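Local coordinates for acyl-CoA Binding Protein (Moniliophthora perniciosa, PDB 3FP5) that probably binds long-chain acyl-CoA esters, as its family does, and so serves intracellular fatty acid metabolism, at residues A[22-27]-A[89-94]; A[30-35]-A[62-67]; A[39-44]-A[74-79]; A[79-84]-A[101-106]. All coordinates share one frame; numbering follows the deposited sequence.

In the fold
All four contacts tie helices or loops of an all-helical acyl-CoA-binding fold, and three of them use helix 73-91. Contacts 3 and 4 are the buried ones: in 39-44 with 74-79 two alanines bring helix backbones close, whereas in 79-84 with 101-106 larger aliphatic side chains keep the helices farther apart. Contacts 1 and 2 are only partly buried. Contact 1 lies farther from the centre, where a loop meets the end of helix 73-91; contact 2 joins helix 56-66 to helix 28-42, which contact 3 also uses. Contacts 2 and 3 meet through Trp65 NE1 and Gly44 O. Apolar touching dominates throughout, while water and zinc enter at contact 3.

Contact 1. Residues A[22-27]-A[89-94]; sequences GPIKPT and KKADTE
The flat peptide group of Pro23 meets Ala91 through its carbonyl O, which lies 4.1 Å from Ala91 CB, a van der Waals approach. This is a loop-to-helix-end contact of the acyl-CoA-binding helical bundle, in which the loop between helices 5-17 and 28-42 passes the turn joining helices 73-91 and 94-105. Ala91 suits the last turn of its helix because a lone methyl lets the extended loop come near, with the CA atoms of Ile24 and Ala91 6.0 Å apart. On that same methyl rests Ile24 CG1, also at 4.1 Å. Ile24 is the buried residue here and also touches Leu18, Ser96 and Tyr99, so a branched aliphatic side chain fits. Beyond Ala91 the chain turns sharply at Asp92, which has a positive phi of 57°, and this delivers Thr93 to the start of the next helix. There Thr93 OG1 caps a backbone N of the first turn, while its own N bonds to Ser96 OG, consistent with a capping box. With CG1 beside the backbone N (chi1 -59°) and the chain extended past it, Ile24 sends CD1 to within 4.4 Å of Thr93 OG1.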
loop_
_atom_site.group_PDB
_atom_site.type_symbol
_atom_site.label_atom_id
_atom_site.label_comp_id
_atom_site.label_asym_id
_atom_site.label_seq_id
_atom_site.Cartn_x
_atom_site.Cartn_y
_atom_site.Cartn_z
ATOM N N GLY A 22 6.033 13.073 -9.713
ATOM C CA GLY A 22 7.227 13.193 -8.897
ATOM C C GLY A 22 8.223 12.087 -9.181
ATOM O O GLY A 22 7.916 11.138 -9.900
ATOM N N PRO A 23 9.431 12.210 -8.621
ATOM C CA PRO A 23 10.513 11.232 -8.790
ATOM C C PRO A 23 10.248 9.913 -8.055
ATOM O O PRO A 23 10.835 8.887 -8.404
ATOM C CB PRO A 23 11.729 11.958 -8.190
ATOM C CG PRO A 23 11.127 12.993 -7.276
ATOM C CD PRO A 23 9.934 13.464 -8.037
ATOM N N ILE A 24 9.384 9.939 -7.045
ATOM C CA ILE A 24 8.987 8.709 -6.367
ATOM C C ILE A 24 7.520 8.459 -6.669
ATOM O O ILE A 24 6.635 9.062 -6.060
ATOM C CB ILE A 24 9.219 8.777 -4.846
ATOM C CG1 ILE A 24 10.698 9.033 -4.533
ATOM C CG2 ILE A 24 8.741 7.483 -4.180
ATOM C CD1 ILE A 24 10.956 9.411 -3.086
ATOM N N LYS A 25 7.270 7.576 -7.627
ATOM C CA LYS A 25 5.933 7.435 -8.183
ATOM C C LYS A 25 5.526 5.977 -8.349
ATOM O O LYS A 25 6.047 5.279 -9.223
ATOM C CB LYS A 25 5.851 8.143 -9.536
ATOM C CG LYS A 25 4.440 8.249 -10.091
ATOM C CD LYS A 25 4.455 8.728 -11.537
ATOM C CE LYS A 25 3.073 9.176 -11.986
ATOM N NZ LYS A 25 2.008 8.221 -11.571
ATOM N N PRO A 26 4.580 5.518 -7.521
ATOM C CA PRO A 26 4.042 4.166 -7.702
ATOM C C PRO A 26 3.315 4.082 -9.032
ATOM O O PRO A 26 2.671 5.053 -9.439
ATOM C CB PRO A 26 3.028 4.036 -6.560
ATOM C CG PRO A 26 3.428 5.081 -5.559
ATOM C CD PRO A 26 3.944 6.217 -6.392
ATOM N N THR A 27 3.423 2.942 -9.706
ATOM C CA THR A 27 2.662 2.715 -10.927
ATOM C C THR A 27 1.184 2.501 -10.601
ATOM O O THR A 27 0.797 2.383 -9.433
ATOM C CB THR A 27 3.171 1.481 -11.687
ATOM O OG1 THR A 27 2.930 0.312 -10.898
ATOM C CG2 THR A 27 4.663 1.603 -11.981
ATOM N N LYS A 89 13.591 1.789 -3.078
ATOM C CA LYS A 89 14.913 1.290 -3.458
ATOM C C LYS A 89 15.143 1.449 -4.957
ATOM O O LYS A 89 16.236 1.824 -5.393
ATOM C CB LYS A 89 15.091 -0.164 -3.022
ATOM C CG LYS A 89 15.185 -0.326 -1.517
ATOM C CD LYS A 89 15.298 -1.793 -1.119
ATOM C CE LYS A 89 15.332 -1.953 0.399
ATOM N NZ LYS A 89 15.294 -3.390 0.817
ATOM N N LYS A 90 14.102 1.187 -5.737
ATOM C CA LYS A 90 14.140 1.353 -7.184
ATOM C C LYS A 90 14.295 2.827 -7.589
ATOM O O LYS A 90 14.974 3.141 -8.568
ATOM C CB LYS A 90 12.872 0.768 -7.805
ATOM C CG LYS A 90 12.817 0.839 -9.320
ATOM C CD LYS A 90 13.762 -0.167 -9.947
ATOM C CE LYS A 90 13.694 -0.120 -11.464
ATOM N NZ LYS A 90 14.764 -0.952 -12.086
ATOM N N ALA A 91 13.654 3.726 -6.846
ATOM C CA ALA A 91 13.771 5.160 -7.121
ATOM C C ALA A 91 15.209 5.609 -6.899
ATOM O O ALA A 91 15.765 6.383 -7.687
ATOM C CB ALA A 91 12.825 5.959 -6.252
ATOM N N ASP A 92 15.795 5.141 -5.803
ATOM C CA ASP A 92 17.224 5.269 -5.575
ATOM C C ASP A 92 17.708 6.724 -5.603
ATOM O O ASP A 92 18.656 7.073 -6.319
ATOM C CB ASP A 92 17.979 4.434 -6.607
ATOM C CG ASP A 92 19.470 4.415 -6.360
ATOM O OD1 ASP A 92 19.884 4.177 -5.201
ATOM O OD2 ASP A 92 20.224 4.639 -7.332
ATOM N N THR A 93 17.042 7.570 -4.827
ATOM C CA THR A 93 17.456 8.960 -4.667
ATOM C C THR A 93 17.772 9.218 -3.197
ATOM O O THR A 93 17.457 8.402 -2.325
ATOM C CB THR A 93 16.360 9.948 -5.132
ATOM O OG1 THR A 93 15.203 9.821 -4.299
ATOM C CG2 THR A 93 15.965 9.682 -6.585
ATOM N N GLU A 94 18.399 10.350 -2.907
ATOM C CA GLU A 94 18.667 10.683 -1.519
ATOM C C GLU A 94 17.354 10.857 -0.777
ATOM O O GLU A 94 17.263 10.569 0.414
ATOM C CB GLU A 94 19.511 11.956 -1.429
ATOM C CG GLU A 94 20.933 11.749 -1.919
ATOM C CD GLU A 94 21.692 10.771 -1.042
ATOM O OE1 GLU A 94 21.478 10.786 0.188
ATOM O OE2 GLU A 94 22.503 9.990 -1.582
#

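Contact 2. Residues A[30-35]-A[62-67]; sequences EQLYFY and WDAWKS
Ala64 and Leu32 form one half of the packed part of this contact. The methyl of Ala64 points at helix 28-42 and lies 4.0 Å from Leu32 O, with Leu32 CD2 slightly farther off at 4.4 Å. A small residue suits the spot, since it lets the two backbones come within 6.5 Å at these CA atoms. One turn along helix 28-42, Tyr35 meets Trp65, the residue after Ala64. The backbones stand farther apart here, 7.3 Å between the CA atoms of Tyr35 and Trp65, and a long aromatic side chain makes up the difference. With CG trans to the backbone N (chi1 179°), the Tyr35 ring reaches across until CE2 is 4.3 Å from Trp65 CB. The indole of Trp65 is buried, and its NE1 is satisfied by Gly44 O. Toward solvent, apolar touching gives way to a polar bond within the second segment: exposed Ser67 donates OG to Ala64 O at 2.6 Å, from 17° off the carbonyl plane. A bound MES, probably from the crystallisation liquor, sits about 4 Å from the Tyr35 side chain. That position is consistent with the acyl-CoA pocket of the family, where the tyrosine at this place lines the ligand site.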
loop_
_atom_site.group_PDB
_atom_site.type_symbol
_atom_site.label_atom_id
_atom_site.label_comp_id
_atom_site.label_asym_id
_atom_site.label_seq_id
_atom_site.Cartn_x
_atom_site.Cartn_y
_atom_site.Cartn_z
ATOM N N GLU A 30 0.869 -0.637 -8.826
ATOM C CA GLU A 30 1.394 -0.518 -7.466
ATOM C C GLU A 30 0.402 0.198 -6.537
ATOM O O GLU A 30 0.310 -0.108 -5.345
ATOM C CB GLU A 30 2.775 0.157 -7.472
ATOM C CG GLU A 30 3.888 -0.777 -7.977
ATOM C CD GLU A 30 5.196 -0.071 -8.311
ATOM O OE1 GLU A 30 5.185 1.159 -8.533
ATOM O OE2 GLU A 30 6.247 -0.758 -8.354
ATOM N N GLN A 31 -0.357 1.142 -7.080
ATOM C CA GLN A 31 -1.345 1.837 -6.266
ATOM C C GLN A 31 -2.494 0.895 -5.892
ATOM O O GLN A 31 -3.005 0.939 -4.776
ATOM C CB GLN A 31 -1.868 3.081 -6.982
ATOM C CG GLN A 31 -0.840 4.206 -7.080
ATOM C CD GLN A 31 -0.597 4.910 -5.748
ATOM O OE1 GLN A 31 -1.140 4.521 -4.710
ATOM N NE2 GLN A 31 0.219 5.960 -5.777
ATOM N N LEU A 32 -2.891 0.040 -6.829
ATOM C CA LEU A 32 -3.889 -0.982 -6.526
ATOM C C LEU A 32 -3.355 -1.941 -5.455
ATOM O O LEU A 32 -4.094 -2.390 -4.583
ATOM C CB LEU A 32 -4.270 -1.749 -7.790
ATOM C CG LEU A 32 -5.261 -1.000 -8.683
ATOM C CD1 LEU A 32 -5.406 -1.704 -10.017
ATOM C CD2 LEU A 32 -6.615 -0.850 -7.993
ATOM N N TYR A 33 -2.061 -2.238 -5.524
ATOM C CA TYR A 33 -1.431 -3.129 -4.555
ATOM C C TYR A 33 -1.451 -2.488 -3.166
ATOM O O TYR A 33 -1.808 -3.123 -2.165
ATOM C CB TYR A 33 -0.002 -3.433 -5.011
ATOM C CG TYR A 33 0.719 -4.508 -4.237
ATOM C CD1 TYR A 33 0.904 -5.786 -4.773
ATOM C CD2 TYR A 33 1.243 -4.239 -2.976
ATOM C CE1 TYR A 33 1.596 -6.764 -4.065
ATOM C CE2 TYR A 33 1.923 -5.209 -2.264
ATOM C CZ TYR A 33 2.098 -6.469 -2.809
ATOM O OH TYR A 33 2.790 -7.425 -2.083
ATOM N N PHE A 34 -1.066 -1.217 -3.102
ATOM C CA PHE A 34 -1.160 -0.475 -1.851
ATOM C C PHE A 34 -2.601 -0.432 -1.346
ATOM O O PHE A 34 -2.851 -0.592 -0.150
ATOM C CB PHE A 34 -0.652 0.960 -2.022
ATOM C CG PHE A 34 0.856 1.089 -2.028
ATOM C CD1 PHE A 34 1.627 0.519 -1.022
ATOM C CD2 PHE A 34 1.489 1.828 -3.020
ATOM C CE1 PHE A 34 3.020 0.663 -1.028
ATOM C CE2 PHE A 34 2.877 1.982 -3.028
ATOM C CZ PHE A 34 3.637 1.394 -2.031
ATOM N N TYR A 35 -3.548 -0.206 -2.256
ATOM C CA TYR A 35 -4.952 -0.095 -1.867
ATOM C C TYR A 35 -5.431 -1.375 -1.200
ATOM O O TYR A 35 -6.021 -1.340 -0.111
ATOM C CB TYR A 35 -5.863 0.202 -3.070
ATOM C CG TYR A 35 -7.324 0.285 -2.665
ATOM C CD1 TYR A 35 -7.829 1.433 -2.075
ATOM C CD2 TYR A 35 -8.183 -0.806 -2.820
ATOM C CE1 TYR A 35 -9.156 1.515 -1.681
ATOM C CE2 TYR A 35 -9.511 -0.735 -2.429
ATOM C CZ TYR A 35 -9.992 0.429 -1.860
ATOM O OH TYR A 35 -11.305 0.511 -1.461
ATOM N N TRP A 62 -12.222 -2.710 -5.735
ATOM C CA TRP A 62 -12.917 -3.795 -5.048
ATOM C C TRP A 62 -12.289 -5.144 -5.402
ATOM O O TRP A 62 -12.008 -5.976 -4.523
ATOM C CB TRP A 62 -14.403 -3.783 -5.408
ATOM C CG TRP A 62 -15.219 -4.736 -4.589
ATOM C CD1 TRP A 62 -15.882 -4.458 -3.434
ATOM C CD2 TRP A 62 -15.431 -6.127 -4.852
ATOM N NE1 TRP A 62 -16.512 -5.588 -2.964
ATOM C CE2 TRP A 62 -16.249 -6.626 -3.819
ATOM C CE3 TRP A 62 -15.016 -6.995 -5.865
ATOM C CZ2 TRP A 62 -16.665 -7.958 -3.772
ATOM C CZ3 TRP A 62 -15.430 -8.322 -5.815
ATOM C CH2 TRP A 62 -16.245 -8.784 -4.782
ATOM N N ASP A 63 -12.078 -5.366 -6.696
ATOM C CA ASP A 63 -11.463 -6.613 -7.153
ATOM C C ASP A 63 -10.120 -6.866 -6.458
ATOM O O ASP A 63 -9.848 -7.987 -6.016
ATOM C CB ASP A 63 -11.273 -6.582 -8.671
ATOM C CG ASP A 63 -12.585 -6.731 -9.419
ATOM O OD1 ASP A 63 -13.587 -7.125 -8.788
ATOM O OD2 ASP A 63 -12.613 -6.440 -10.634
ATOM N N ALA A 64 -9.298 -5.828 -6.358
ATOM C CA ALA A 64 -7.996 -5.956 -5.690
ATOM C C ALA A 64 -8.159 -6.361 -4.229
ATOM O O ALA A 64 -7.535 -7.317 -3.765
ATOM C CB ALA A 64 -7.202 -4.663 -5.794
ATOM N N TRP A 65 -9.011 -5.634 -3.514
ATOM C CA TRP A 65 -9.315 -5.946 -2.126
ATOM C C TRP A 65 -9.850 -7.378 -1.967
ATOM O O TRP A 65 -9.379 -8.131 -1.108
ATOM C CB TRP A 65 -10.303 -4.912 -1.565
ATOM C CG TRP A 65 -10.506 -4.989 -0.089
ATOM C CD1 TRP A 65 -9.778 -5.716 0.809
ATOM C CD2 TRP A 65 -11.499 -4.295 0.670
ATOM N NE1 TRP A 65 -10.265 -5.519 2.085
ATOM C CE2 TRP A 65 -11.323 -4.652 2.025
ATOM C CE3 TRP A 65 -12.525 -3.408 0.338
ATOM C CZ2 TRP A 65 -12.131 -4.146 3.045
ATOM C CZ3 TRP A 65 -13.328 -2.909 1.356
ATOM C CH2 TRP A 65 -13.129 -3.280 2.688
ATOM N N LYS A 66 -10.821 -7.758 -2.799
ATOM C CA LYS A 66 -11.391 -9.102 -2.751
ATOM C C LYS A 66 -10.292 -10.155 -2.936
ATOM O O LYS A 66 -10.310 -11.201 -2.289
ATOM C CB LYS A 66 -12.494 -9.256 -3.817
ATOM C CG LYS A 66 -13.044 -10.679 -3.957
ATOM C CD LYS A 66 -13.805 -11.112 -2.716
ATOM C CE LYS A 66 -14.572 -12.416 -2.942
ATOM N NZ LYS A 66 -15.480 -12.658 -1.800
ATOM N N SER A 67 -9.309 -9.851 -3.779
ATOM C CA SER A 67 -8.255 -10.820 -4.098
ATOM C C SER A 67 -7.339 -11.169 -2.917
ATOM O O SER A 67 -6.605 -12.162 -2.969
ATOM C CB SER A 67 -7.430 -10.357 -5.303
ATOM O OG SER A 67 -6.494 -9.352 -4.948
#

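Contact 3. Residues A[39-44]-A[74-79]; sequences KQATVG and EVAYQK. With ZN (zinc ion), chain B.
Ala41 and Ala76 point their methyls at each other, CB to CB at 3.6 Å, and Tyr77 lays its ring against the Ala41 methyl. Because both residues at the centre are alanines, helices 28-42 and 73-91 come together to 5.0 Å between CA atoms; alanine's lone methyl permits this approach. The Ala76 methyl also lies 4.1 Å from Gln40 CB. Beyond that CB, the Gln40 chain bends away, and its NE2 bonds to Thr71 O and Asp45 OD1.

Tyr77 starts off to one side of the facing methyls. Its CG is turned anti to the carbonyl carbon (chi1 -68°), which brings the ring toward helix 28-42, where CD1 lies 3.7 Å from Ala41 CB in an oblique approach. At the ring edge, in its plane, a water donates a hydrogen bond to Ala41 O (2.8 Å) and is also bonded to Tyr77 OH. Tyrosine therefore fits twice, with its ring as filler and its hydroxyl as a polar end. A phenylalanine in its place would probably keep the ring packing but leave the bridging water without its hydroxyl mate, breaking the link to Ala41 O.

Glu74 starts away from helix 28-42, and its extended chain binds zinc through OE2 at 2.1 Å; His2 ND1 and two waters are the other ligands. After Thr42, the backbone reaches Gly44 with positive phi, where a side chain would strike the preceding carbonyl. The run from Lys39 to Gly44, KQATVG, closes the sequence signature of acyl-CoA-binding proteins, here packed through Ala41 on helix 73-91.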
loop_
_atom_site.group_PDB
_atom_site.type_symbol
_atom_site.label_atom_id
_atom_site.label_comp_id
_atom_site.label_asym_id
_atom_site.label_seq_id
_atom_site.Cartn_x
_atom_site.Cartn_y
_atom_site.Cartn_z
ATOM N N LYS A 39 -6.640 -1.614 2.779
ATOM C CA LYS A 39 -7.951 -2.036 3.255
ATOM C C LYS A 39 -7.836 -3.290 4.115
ATOM O O LYS A 39 -8.409 -3.362 5.199
ATOM C CB LYS A 39 -8.900 -2.263 2.080
ATOM C CG LYS A 39 -9.074 -1.032 1.228
ATOM C CD LYS A 39 -9.695 0.100 2.038
ATOM C CE LYS A 39 -11.126 -0.224 2.420
ATOM N NZ LYS A 39 -11.836 1.002 2.911
ATOM N N GLN A 40 -7.069 -4.266 3.643
ATOM C CA GLN A 40 -6.944 -5.540 4.354
ATOM C C GLN A 40 -6.297 -5.356 5.736
ATOM O O GLN A 40 -6.599 -6.090 6.688
ATOM C CB GLN A 40 -6.153 -6.538 3.508
ATOM C CG GLN A 40 -6.248 -7.988 3.992
ATOM C CD GLN A 40 -7.645 -8.596 3.834
ATOM O OE1 GLN A 40 -8.451 -8.106 3.036
ATOM N NE2 GLN A 40 -7.933 -9.648 4.589
ATOM N N ALA A 41 -5.406 -4.370 5.842
ATOM C CA ALA A 41 -4.688 -4.117 7.097
ATOM C C ALA A 41 -5.525 -3.360 8.121
ATOM O O ALA A 41 -5.262 -3.427 9.321
ATOM C CB ALA A 41 -3.385 -3.341 6.828
ATOM N N THR A 42 -6.514 -2.616 7.641
ATOM C CA THR A 42 -7.265 -1.729 8.508
ATOM C C THR A 42 -8.686 -2.240 8.722
ATOM O O THR A 42 -9.097 -2.482 9.856
ATOM C CB THR A 42 -7.268 -0.284 7.953
ATOM O OG1 THR A 42 -7.743 -0.284 6.599
ATOM C CG2 THR A 42 -5.847 0.296 7.997
ATOM N N VAL A 43 -9.420 -2.428 7.629
ATOM C CA VAL A 43 -10.790 -2.940 7.692
ATOM C C VAL A 43 -10.832 -4.468 7.823
ATOM O O VAL A 43 -11.692 -5.028 8.506
ATOM C CB VAL A 43 -11.601 -2.511 6.451
ATOM C CG1 VAL A 43 -13.009 -3.097 6.495
ATOM C CG2 VAL A 43 -11.652 -0.974 6.353
ATOM N N GLY A 44 -9.899 -5.133 7.156
ATOM C CA GLY A 44 -9.889 -6.578 7.098
ATOM C C GLY A 44 -10.564 -7.047 5.826
ATOM O O GLY A 44 -10.535 -6.346 4.812
ATOM N N GLU A 74 -1.403 -8.697 9.859
ATOM C CA GLU A 74 0.050 -8.611 9.906
ATOM C C GLU A 74 0.710 -8.860 8.551
ATOM O O GLU A 74 1.675 -8.186 8.194
ATOM C CB GLU A 74 0.659 -9.512 10.956
ATOM C CG GLU A 74 2.131 -9.167 11.103
ATOM C CD GLU A 74 2.770 -9.800 12.290
ATOM O OE1 GLU A 74 2.112 -10.601 12.991
ATOM O OE2 GLU A 74 3.936 -9.448 12.535
ATOM N N VAL A 75 0.194 -9.813 7.786
ATOM C CA VAL A 75 0.727 -10.003 6.443
ATOM C C VAL A 75 0.455 -8.761 5.582
ATOM O O VAL A 75 1.309 -8.324 4.805
ATOM C CB VAL A 75 0.194 -11.292 5.801
ATOM C CG1 VAL A 75 0.589 -11.349 4.329
ATOM C CG2 VAL A 75 0.754 -12.507 6.569
ATOM N N ALA A 76 -0.729 -8.180 5.748
ATOM C CA ALA A 76 -1.085 -6.952 5.043
ATOM C C ALA A 76 -0.094 -5.833 5.378
ATOM O O ALA A 76 0.384 -5.148 4.474
ATOM C CB ALA A 76 -2.512 -6.521 5.383
ATOM N N TYR A 77 0.207 -5.663 6.670
ATOM C CA TYR A 77 1.238 -4.706 7.101
ATOM C C TYR A 77 2.543 -4.956 6.366
ATOM O O TYR A 77 3.159 -4.029 5.836
ATOM C CB TYR A 77 1.556 -4.850 8.590
ATOM C CG TYR A 77 0.474 -4.441 9.560
ATOM C CD1 TYR A 77 -0.578 -3.618 9.172
ATOM C CD2 TYR A 77 0.525 -4.869 10.886
ATOM C CE1 TYR A 77 -1.566 -3.243 10.082
ATOM C CE2 TYR A 77 -0.451 -4.503 11.794
ATOM C CZ TYR A 77 -1.496 -3.695 11.390
ATOM O OH TYR A 77 -2.461 -3.325 12.303
ATOM N N GLN A 78 2.964 -6.215 6.359
ATOM C CA GLN A 78 4.251 -6.594 5.793
ATOM C C GLN A 78 4.313 -6.329 4.288
ATOM O O GLN A 78 5.262 -5.721 3.788
ATOM C CB GLN A 78 4.534 -8.065 6.082
ATOM C CG GLN A 78 5.857 -8.520 5.511
ATOM C CD GLN A 78 6.026 -10.018 5.577
ATOM O OE1 GLN A 78 5.060 -10.758 5.781
ATOM N NE2 GLN A 78 7.260 -10.478 5.407
ATOM N N LYS A 79 3.289 -6.784 3.569
ATOM C CA LYS A 79 3.231 -6.615 2.126
ATOM C C LYS A 79 3.211 -5.139 1.722
ATOM O O LYS A 79 3.851 -4.746 0.746
ATOM C CB LYS A 79 2.000 -7.336 1.567
ATOM C CG LYS A 79 2.096 -8.854 1.671
ATOM C CD LYS A 79 3.377 -9.340 1.019
ATOM C CE LYS A 79 3.453 -10.862 0.993
ATOM N NZ LYS A 79 4.764 -11.332 0.460
HETATM ZN ZN ZN B . 4.522 -10.274 14.342
HETATM O O HOH W 1 -4.340 -1.565 11.134
HETATM O O HOH W 2 3.229 -8.596 14.314
HETATM O O HOH W 3 5.525 -12.098 13.655
#

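Contact 4. Residues A[79-84]-A[101-106]; sequences KYVEKL and AEIEAA
Ile103, whose side chain reaches Val81 and Leu84, shares with Glu104 the grip on a charge brought by another helix: Lys7 NZ of helix 5-17 is bonded to both Ile103 O and Glu104 O. The last carbonyls of a helix have fewer helical N-H partners and carry the negative end of the helix dipole, so a lysine there is probably well placed electrostatically; Ile103 O takes Lys7 NZ besides Ala106 N. The contact itself packs helix 94-105, a fifth helix beside the four of the classical acyl-CoA-binding bundle, against helix 73-91.

Across the interface everything is aliphatic and buried. Ile103 suits its place because its beta branch offers two arms at different heights. CG2 meets Val81 CG1 at 4.0 Å, the two side chains running antiparallel as they pass. The longer arm, with CG1 anti to the carbonyl carbon (chi1 -62°) and extended at chi2, carries CD1 toward Leu84, whose side chain it crosses at a slant. Val81 and Leu84 lie three residues apart and so share one side of helix 73-91, where Ile103 touches both; Leu85, Leu88 and Ile14 add further apolar contacts around it.

The CA atoms of Val81 and Ile103 are 8.3 Å apart, a distance that branched aliphatic side chains span. Leu84 also touches Ala11, so it packs on two neighbouring helices. Its CG stands opposite the backbone N (chi1 176°), and from there CD2 comes to 3.6 Å from Ile103 CD1.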
loop_
_atom_site.group_PDB
_atom_site.type_symbol
_atom_site.label_atom_id
_atom_site.label_comp_id
_atom_site.label_asym_id
_atom_site.label_seq_id
_atom_site.Cartn_x
_atom_site.Cartn_y
_atom_site.Cartn_z
ATOM N N LYS A 79 3.289 -6.784 3.569
ATOM C CA LYS A 79 3.231 -6.615 2.126
ATOM C C LYS A 79 3.211 -5.139 1.722
ATOM O O LYS A 79 3.851 -4.746 0.746
ATOM C CB LYS A 79 2.000 -7.336 1.567
ATOM C CG LYS A 79 2.096 -8.854 1.671
ATOM C CD LYS A 79 3.377 -9.340 1.019
ATOM C CE LYS A 79 3.453 -10.862 0.993
ATOM N NZ LYS A 79 4.764 -11.332 0.460
ATOM N N TYR A 80 2.468 -4.331 2.470
ATOM C CA TYR A 80 2.350 -2.904 2.184
ATOM C C TYR A 80 3.711 -2.221 2.377
ATOM O O TYR A 80 4.218 -1.521 1.482
ATOM C CB TYR A 80 1.282 -2.274 3.094
ATOM C CG TYR A 80 0.916 -0.852 2.734
ATOM C CD1 TYR A 80 -0.283 -0.550 2.082
ATOM C CD2 TYR A 80 1.771 0.200 3.048
ATOM C CE1 TYR A 80 -0.606 0.777 1.753
ATOM C CE2 TYR A 80 1.453 1.513 2.726
ATOM C CZ TYR A 80 0.272 1.798 2.079
ATOM O OH TYR A 80 -0.009 3.118 1.771
ATOM N N VAL A 81 4.308 -2.436 3.547
ATOM C CA VAL A 81 5.616 -1.836 3.842
ATOM C C VAL A 81 6.668 -2.284 2.827
ATOM O O VAL A 81 7.412 -1.470 2.265
ATOM C CB VAL A 81 6.081 -2.163 5.280
ATOM C CG1 VAL A 81 7.559 -1.758 5.478
ATOM C CG2 VAL A 81 5.167 -1.479 6.296
ATOM N N GLU A 82 6.724 -3.585 2.576
ATOM C CA GLU A 82 7.697 -4.115 1.635
ATOM C C GLU A 82 7.545 -3.564 0.212
ATOM O O GLU A 82 8.550 -3.313 -0.463
ATOM C CB GLU A 82 7.660 -5.642 1.647
ATOM C CG GLU A 82 8.322 -6.211 2.885
ATOM C CD GLU A 82 8.261 -7.720 2.922
ATOM O OE1 GLU A 82 7.582 -8.312 2.053
ATOM O OE2 GLU A 82 8.896 -8.305 3.823
ATOM N N LYS A 83 6.307 -3.361 -0.242
ATOM C CA LYS A 83 6.093 -2.771 -1.559
ATOM C C LYS A 83 6.649 -1.346 -1.614
ATOM O O LYS A 83 7.270 -0.947 -2.602
ATOM C CB LYS A 83 4.610 -2.757 -1.932
ATOM C CG LYS A 83 4.324 -2.108 -3.290
ATOM C CD LYS A 83 5.106 -2.797 -4.394
ATOM C CE LYS A 83 4.570 -4.205 -4.634
ATOM N NZ LYS A 83 5.274 -4.873 -5.755
ATOM N N LEU A 84 6.420 -0.576 -0.558
ATOM C CA LEU A 84 6.954 0.782 -0.516
ATOM C C LEU A 84 8.486 0.743 -0.505
ATOM O O LEU A 84 9.148 1.511 -1.220
ATOM C CB LEU A 84 6.427 1.533 0.712
ATOM C CG LEU A 84 7.003 2.941 0.884
ATOM C CD1 LEU A 84 6.732 3.802 -0.370
ATOM C CD2 LEU A 84 6.430 3.598 2.130
ATOM N N ALA A 101 14.964 5.236 5.581
ATOM C CA ALA A 101 15.474 5.427 6.934
ATOM C C ALA A 101 14.371 5.705 7.962
ATOM O O ALA A 101 14.444 5.228 9.101
ATOM C CB ALA A 101 16.530 6.523 6.954
ATOM N N GLU A 102 13.342 6.456 7.566
ATOM C CA GLU A 102 12.226 6.768 8.465
ATOM C C GLU A 102 11.398 5.531 8.775
ATOM O O GLU A 102 10.945 5.338 9.904
ATOM C CB GLU A 102 11.289 7.808 7.849
ATOM C CG GLU A 102 11.801 9.206 7.883
ATOM C CD GLU A 102 11.998 9.711 9.290
ATOM O OE1 GLU A 102 11.033 10.226 9.920
ATOM O OE2 GLU A 102 13.140 9.586 9.751
ATOM N N ILE A 103 11.187 4.700 7.761
ATOM C CA ILE A 103 10.490 3.431 7.966
ATOM C C ILE A 103 11.292 2.543 8.923
ATOM O O ILE A 103 10.732 1.972 9.862
ATOM C CB ILE A 103 10.213 2.718 6.632
ATOM C CG1 ILE A 103 9.294 3.581 5.749
ATOM C CG2 ILE A 103 9.561 1.354 6.881
ATOM C CD1 ILE A 103 9.230 3.137 4.299
ATOM N N GLU A 104 12.561 2.444 8.716
ATOM C CA GLU A 104 13.432 1.633 9.578
ATOM C C GLU A 104 13.377 2.052 11.040
ATOM O O GLU A 104 13.510 1.216 11.941
ATOM C CB GLU A 104 14.884 1.701 9.104
ATOM C CG GLU A 104 15.833 0.837 9.895
ATOM C CD GLU A 104 15.529 -0.637 9.738
ATOM O OE1 GLU A 104 14.744 -0.986 8.827
ATOM O OE2 GLU A 104 16.073 -1.446 10.524
ATOM N N ALA A 105 13.267 3.340 11.276
ATOM C CA ALA A 105 13.308 3.879 12.629
ATOM C C ALA A 105 11.931 3.947 13.291
ATOM O O ALA A 105 11.822 4.322 14.454
ATOM C CB ALA A 105 13.951 5.273 12.614
ATOM N N ALA A 106 10.896 3.573 12.543
ATOM C CA ALA A 106 9.518 3.627 13.032
ATOM C C ALA A 106 9.227 2.488 14.009
ATOM O O ALA A 106 9.690 1.374 13.815
ATOM C CB ALA A 106 8.545 3.573 11.866
#